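Probable hydrolase (Pseudomonas aeruginosa, PDB 7AL6) is of unknown function but has an alpha/beta hydrolase fold and is probably a hydrolase, possibly a lipolytic enzyme. Local coordinates at residues Leu77-Glu89 / Ile106-Arg118. Sequence-based numbering, arbitrary orientation.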
loop_
_atom_site.group_PDB
_atom_site.type_symbol
_atom_site.label_atom_id
_atom_site.label_comp_id
_atom_site.label_asym_id
_atom_site.label_seq_id
_atom_site.Cartn_x
_atom_site.Cartn_y
_atom_site.Cartn_z
ATOM N N LEU A 77 6.176 17.629 10.603
ATOM C CA LEU A 77 5.133 18.565 11.067
ATOM C C LEU A 77 4.253 19.012 9.899
ATOM O O LEU A 77 3.077 19.053 10.093
ATOM C CB LEU A 77 5.792 19.752 11.768
ATOM C CG LEU A 77 6.454 19.451 13.105
ATOM C CD1 LEU A 77 7.245 20.641 13.593
ATOM C CD2 LEU A 77 5.442 19.041 14.144
ATOM N N TRP A 78 4.813 19.305 8.735
ATOM C CA TRP A 78 4.053 19.750 7.541
ATOM C C TRP A 78 3.224 18.599 6.951
ATOM O O TRP A 78 2.342 18.890 6.195
ATOM C CB TRP A 78 4.943 20.446 6.513
ATOM C CG TRP A 78 6.223 19.749 6.236
ATOM C CD1 TRP A 78 6.442 18.790 5.312
ATOM C CD2 TRP A 78 7.461 19.947 6.917
ATOM N NE1 TRP A 78 7.735 18.384 5.365
ATOM C CE2 TRP A 78 8.381 19.066 6.347
ATOM C CE3 TRP A 78 7.876 20.761 7.962
ATOM C CZ2 TRP A 78 9.698 18.998 6.769
ATOM C CZ3 TRP A 78 9.169 20.678 8.399
ATOM C CH2 TRP A 78 10.069 19.812 7.806
ATOM N N ASP A 79 3.593 17.350 7.198
ATOM C CA ASP A 79 2.813 16.161 6.784
ATOM C C ASP A 79 1.481 16.195 7.544
ATOM O O ASP A 79 0.461 16.050 6.915
ATOM C CB ASP A 79 3.585 14.858 7.002
ATOM C CG ASP A 79 4.872 14.725 6.214
ATOM O OD1 ASP A 79 4.883 15.127 5.088
ATOM O OD2 ASP A 79 5.809 14.215 6.746
ATOM N N TYR A 80 1.505 16.464 8.848
ATOM C CA TYR A 80 0.274 16.613 9.624
ATOM C C TYR A 80 -0.542 17.803 9.134
ATOM O O TYR A 80 -1.779 17.747 9.098
ATOM C CB TYR A 80 0.576 16.795 11.109
ATOM C CG TYR A 80 1.196 15.628 11.856
ATOM C CD1 TYR A 80 0.594 14.358 11.871
ATOM C CD2 TYR A 80 2.391 15.803 12.570
ATOM C CE1 TYR A 80 1.190 13.302 12.572
ATOM C CE2 TYR A 80 2.986 14.758 13.253
ATOM C CZ TYR A 80 2.367 13.507 13.259
ATOM O OH TYR A 80 2.968 12.484 13.944
ATOM N N ALA A 81 0.134 18.898 8.758
ATOM C CA ALA A 81 -0.581 20.088 8.295
ATOM C C ALA A 81 -1.361 19.790 7.034
ATOM O O ALA A 81 -2.513 20.206 6.890
ATOM C CB ALA A 81 0.415 21.225 8.034
ATOM N N LEU A 82 -0.725 19.100 6.078
ATOM C CA LEU A 82 -1.445 18.714 4.870
ATOM C C LEU A 82 -2.667 17.859 5.217
ATOM O O LEU A 82 -3.765 18.090 4.689
ATOM C CB LEU A 82 -0.484 17.982 3.919
ATOM C CG LEU A 82 -1.133 17.483 2.608
ATOM C CD1 LEU A 82 -1.759 18.637 1.796
ATOM C CD2 LEU A 82 -0.183 16.702 1.753
ATOM N N ASP A 83 -2.500 16.862 6.112
ATOM C CA ASP A 83 -3.637 16.007 6.515
ATOM C C ASP A 83 -4.819 16.833 7.021
ATOM O O ASP A 83 -5.972 16.590 6.655
ATOM C CB ASP A 83 -3.232 15.012 7.608
ATOM C CG ASP A 83 -2.201 14.005 7.135
ATOM O OD1 ASP A 83 -1.967 13.867 5.915
ATOM O OD2 ASP A 83 -1.669 13.313 7.995
ATOM N N VAL A 84 -4.540 17.806 7.891
ATOM C CA VAL A 84 -5.604 18.623 8.474
ATOM C C VAL A 84 -6.318 19.417 7.393
ATOM O O VAL A 84 -7.549 19.475 7.348
ATOM C CB VAL A 84 -5.006 19.535 9.564
ATOM C CG1 VAL A 84 -6.047 20.489 10.092
ATOM C CG2 VAL A 84 -4.456 18.672 10.718
ATOM N N LEU A 85 -5.570 19.984 6.457
ATOM C CA LEU A 85 -6.130 20.754 5.322
ATOM C C LEU A 85 -7.044 19.844 4.489
ATOM O O LEU A 85 -8.110 20.248 4.134
ATOM C CB LEU A 85 -4.968 21.299 4.491
ATOM C CG LEU A 85 -5.362 22.139 3.291
ATOM C CD1 LEU A 85 -6.180 23.332 3.711
ATOM C CD2 LEU A 85 -4.143 22.583 2.519
ATOM N N MET A 86 -6.617 18.626 4.226
ATOM C CA MET A 86 -7.403 17.644 3.451
ATOM C C MET A 86 -8.635 17.210 4.249
ATOM O O MET A 86 -9.618 16.907 3.634
ATOM C CB MET A 86 -6.526 16.483 3.003
ATOM C CG MET A 86 -5.544 16.948 1.971
ATOM S SD MET A 86 -4.580 15.688 1.235
ATOM C CE MET A 86 -4.621 16.175 -0.478
ATOM N N VAL A 87 -8.545 17.135 5.573
ATOM C CA VAL A 87 -9.714 16.791 6.417
ATOM C C VAL A 87 -10.764 17.883 6.216
ATOM O O VAL A 87 -11.890 17.555 5.956
ATOM C CB VAL A 87 -9.349 16.641 7.901
ATOM C CG1 VAL A 87 -10.576 16.793 8.768
ATOM C CG2 VAL A 87 -8.647 15.334 8.189
ATOM N N ALA A 88 -10.371 19.145 6.276
ATOM C CA ALA A 88 -11.300 20.250 6.025
ATOM C C ALA A 88 -11.920 20.163 4.629
ATOM O O ALA A 88 -13.136 20.308 4.477
ATOM C CB ALA A 88 -10.593 21.606 6.203
ATOM N N GLU A 89 -11.102 19.898 3.599
ATOM C CA GLU A 89 -11.660 19.690 2.261
ATOM C C GLU A 89 -12.707 18.595 2.267
ATOM O O GLU A 89 -13.768 18.735 1.655
ATOM C CB GLU A 89 -10.569 19.326 1.260
ATOM C CG GLU A 89 -9.536 20.411 1.106
ATOM C CD GLU A 89 -10.011 21.494 0.177
ATOM O OE1 GLU A 89 -10.273 21.166 -0.989
ATOM O OE2 GLU A 89 -10.143 22.647 0.626
ATOM N N ILE A 106 1.540 23.322 17.571
ATOM C CA ILE A 106 2.613 23.627 16.635
ATOM C C ILE A 106 2.135 23.479 15.205
ATOM O O ILE A 106 2.433 24.325 14.341
ATOM C CB ILE A 106 3.825 22.732 16.922
ATOM C CG1 ILE A 106 4.396 23.079 18.287
ATOM C CG2 ILE A 106 4.830 22.891 15.808
ATOM C CD1 ILE A 106 5.438 22.129 18.740
ATOM N N VAL A 107 1.381 22.401 14.929
ATOM C CA VAL A 107 0.899 22.139 13.579
ATOM C C VAL A 107 -0.087 23.226 13.169
ATOM O O VAL A 107 -0.106 23.678 12.015
ATOM C CB VAL A 107 0.263 20.728 13.514
ATOM C CG1 VAL A 107 -0.500 20.540 12.214
ATOM C CG2 VAL A 107 1.339 19.669 13.627
ATOM N N SER A 108 -0.895 23.664 14.120
ATOM C CA SER A 108 -1.884 24.688 13.868
ATOM C C SER A 108 -1.227 25.988 13.453
ATOM O O SER A 108 -1.712 26.666 12.532
ATOM C CB SER A 108 -2.726 24.927 15.119
ATOM O OG SER A 108 -3.517 23.818 15.473
ATOM N N VAL A 109 -0.138 26.368 14.147
ATOM C CA VAL A 109 0.579 27.609 13.825
ATOM C C VAL A 109 1.178 27.537 12.436
ATOM O O VAL A 109 1.150 28.515 11.682
ATOM C CB VAL A 109 1.673 27.901 14.878
ATOM C CG1 VAL A 109 2.675 28.985 14.379
ATOM C CG2 VAL A 109 1.063 28.328 16.218
ATOM N N LEU A 110 1.742 26.391 12.073
ATOM C CA LEU A 110 2.342 26.183 10.738
ATOM C C LEU A 110 1.253 26.367 9.682
ATOM O O LEU A 110 1.477 27.067 8.760
ATOM C CB LEU A 110 2.923 24.770 10.647
ATOM C CG LEU A 110 4.258 24.537 11.343
ATOM C CD1 LEU A 110 4.800 23.177 10.983
ATOM C CD2 LEU A 110 5.267 25.614 11.001
ATOM N N LEU A 111 0.094 25.778 9.889
ATOM C CA LEU A 111 -1.040 25.857 8.954
ATOM C C LEU A 111 -1.561 27.297 8.873
ATOM O O LEU A 111 -1.759 27.768 7.786
ATOM C CB LEU A 111 -2.106 24.885 9.439
ATOM C CG LEU A 111 -3.224 24.579 8.460
ATOM C CD1 LEU A 111 -2.685 24.237 7.091
ATOM C CD2 LEU A 111 -4.076 23.459 9.003
ATOM N N ALA A 112 -1.718 27.962 10.007
ATOM C CA ALA A 112 -2.224 29.347 10.089
ATOM C C ALA A 112 -1.234 30.264 9.376
ATOM O O ALA A 112 -1.657 31.131 8.657
ATOM C CB ALA A 112 -2.449 29.746 11.513
ATOM N N GLY A 113 0.050 30.027 9.546
ATOM C CA GLY A 113 1.058 30.842 8.895
ATOM C C GLY A 113 1.170 30.572 7.407
ATOM O O GLY A 113 1.448 31.487 6.622
ATOM N N ALA A 114 0.948 29.323 6.991
ATOM C CA ALA A 114 1.142 28.964 5.591
ATOM C C ALA A 114 -0.077 29.283 4.748
ATOM O O ALA A 114 0.070 29.671 3.586
ATOM C CB ALA A 114 1.476 27.466 5.462
ATOM N N LEU A 115 -1.276 29.066 5.286
ATOM C CA LEU A 115 -2.531 29.280 4.571
ATOM C C LEU A 115 -3.450 30.181 5.389
ATOM O O LEU A 115 -4.545 29.775 5.814
ATOM C CB LEU A 115 -3.204 27.943 4.275
ATOM C CG LEU A 115 -2.564 27.154 3.129
ATOM C CD1 LEU A 115 -3.347 25.836 2.941
ATOM C CD2 LEU A 115 -2.567 27.998 1.837
ATOM N N PRO A 116 -3.096 31.455 5.604
ATOM C CA PRO A 116 -3.904 32.337 6.431
ATOM C C PRO A 116 -5.339 32.505 5.905
ATOM O O PRO A 116 -6.187 32.645 6.674
ATOM C CB PRO A 116 -3.141 33.655 6.481
ATOM C CG PRO A 116 -2.087 33.543 5.430
ATOM C CD PRO A 116 -1.891 32.075 5.140
ATOM N N GLU A 117 -5.566 32.344 4.609
ATOM C CA GLU A 117 -6.890 32.469 3.949
ATOM C C GLU A 117 -7.898 31.464 4.557
ATOM O O GLU A 117 -9.051 31.781 4.576
ATOM C CB GLU A 117 -6.718 32.309 2.431
ATOM C CG GLU A 117 -6.505 30.857 1.998
ATOM C CD GLU A 117 -5.821 30.421 0.716
ATOM O OE1 GLU A 117 -4.949 31.125 0.232
ATOM O OE2 GLU A 117 -6.123 29.316 0.269
ATOM N N ARG A 118 -7.482 30.277 5.000
ATOM C CA ARG A 118 -8.348 29.199 5.514
ATOM C C ARG A 118 -8.606 29.237 7.019
ATOM O O ARG A 118 -9.572 28.680 7.404
ATOM C CB ARG A 118 -7.679 27.846 5.268
ATOM C CG ARG A 118 -7.220 27.587 3.847
ATOM C CD ARG A 118 -8.311 27.494 2.804
ATOM N NE ARG A 118 -9.333 26.514 3.091
ATOM C CZ ARG A 118 -9.429 25.314 2.540
ATOM N NH1 ARG A 118 -10.412 24.516 2.898
ATOM N NH2 ARG A 118 -8.567 24.915 1.634
#
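At the centre of this contact A81 lies against V107 and L111, where the two backbones come nearest, which is consistent with its small side chain; the axes of helices 77-89 and 106-114 are 9.0 Å apart and cross at -69°. The CA atoms of A81 and L111 are 5.8 Å apart. V107 spreads its two methyls along the turn Y80-A81 of the facing helix: CG1, anti to the backbone N (chi1 168°), rests on the backbone of A81, and CG2 reaches CB of Y80 at 3.9 Å. L111 splits its branches as well, CD1 going to the carbonyl of A81 and CD2 meeting V84 CG1 at 3.7 Å. V84 and L111 both also touch L98 of the central sheet, so the two helices and strand 96-101 share one apolar core. Toward the start of helix 77-89, L77 sets CB on L110 CD1 and CD1 on I106 CG2. In the other direction L85 and L115 meet by methyls, nearly at right angles and tightly, with L85 CD2 and L115 CD1 3.4 Å apart.

L85 also turns CD1 over one face of the R118 guanidinium, 3.5 Å from NH2. R118 forms an end-on salt bridge with E89, its NH1 and NH2 both donating to E89 OE2, at 3.0 and 2.9 Å, through noticeably bent bonds, with the carboxylate plane turned 74° from the guanidinium. Bends at chi2 and chi3 carry R118 there, and its NE and NH1 are also held by the carbonyls of E94 and W93. The example is a helix pair of the alpha/beta hydrolase fold, the second helix following the probable nucleophile elbow. The contact is mostly aliphatic, its V107 end touching that elbow; at the far end a buried arginine has its charge probably balanced by E89 and its orientation probably set jointly by E89, those two carbonyls and the L85 methyl.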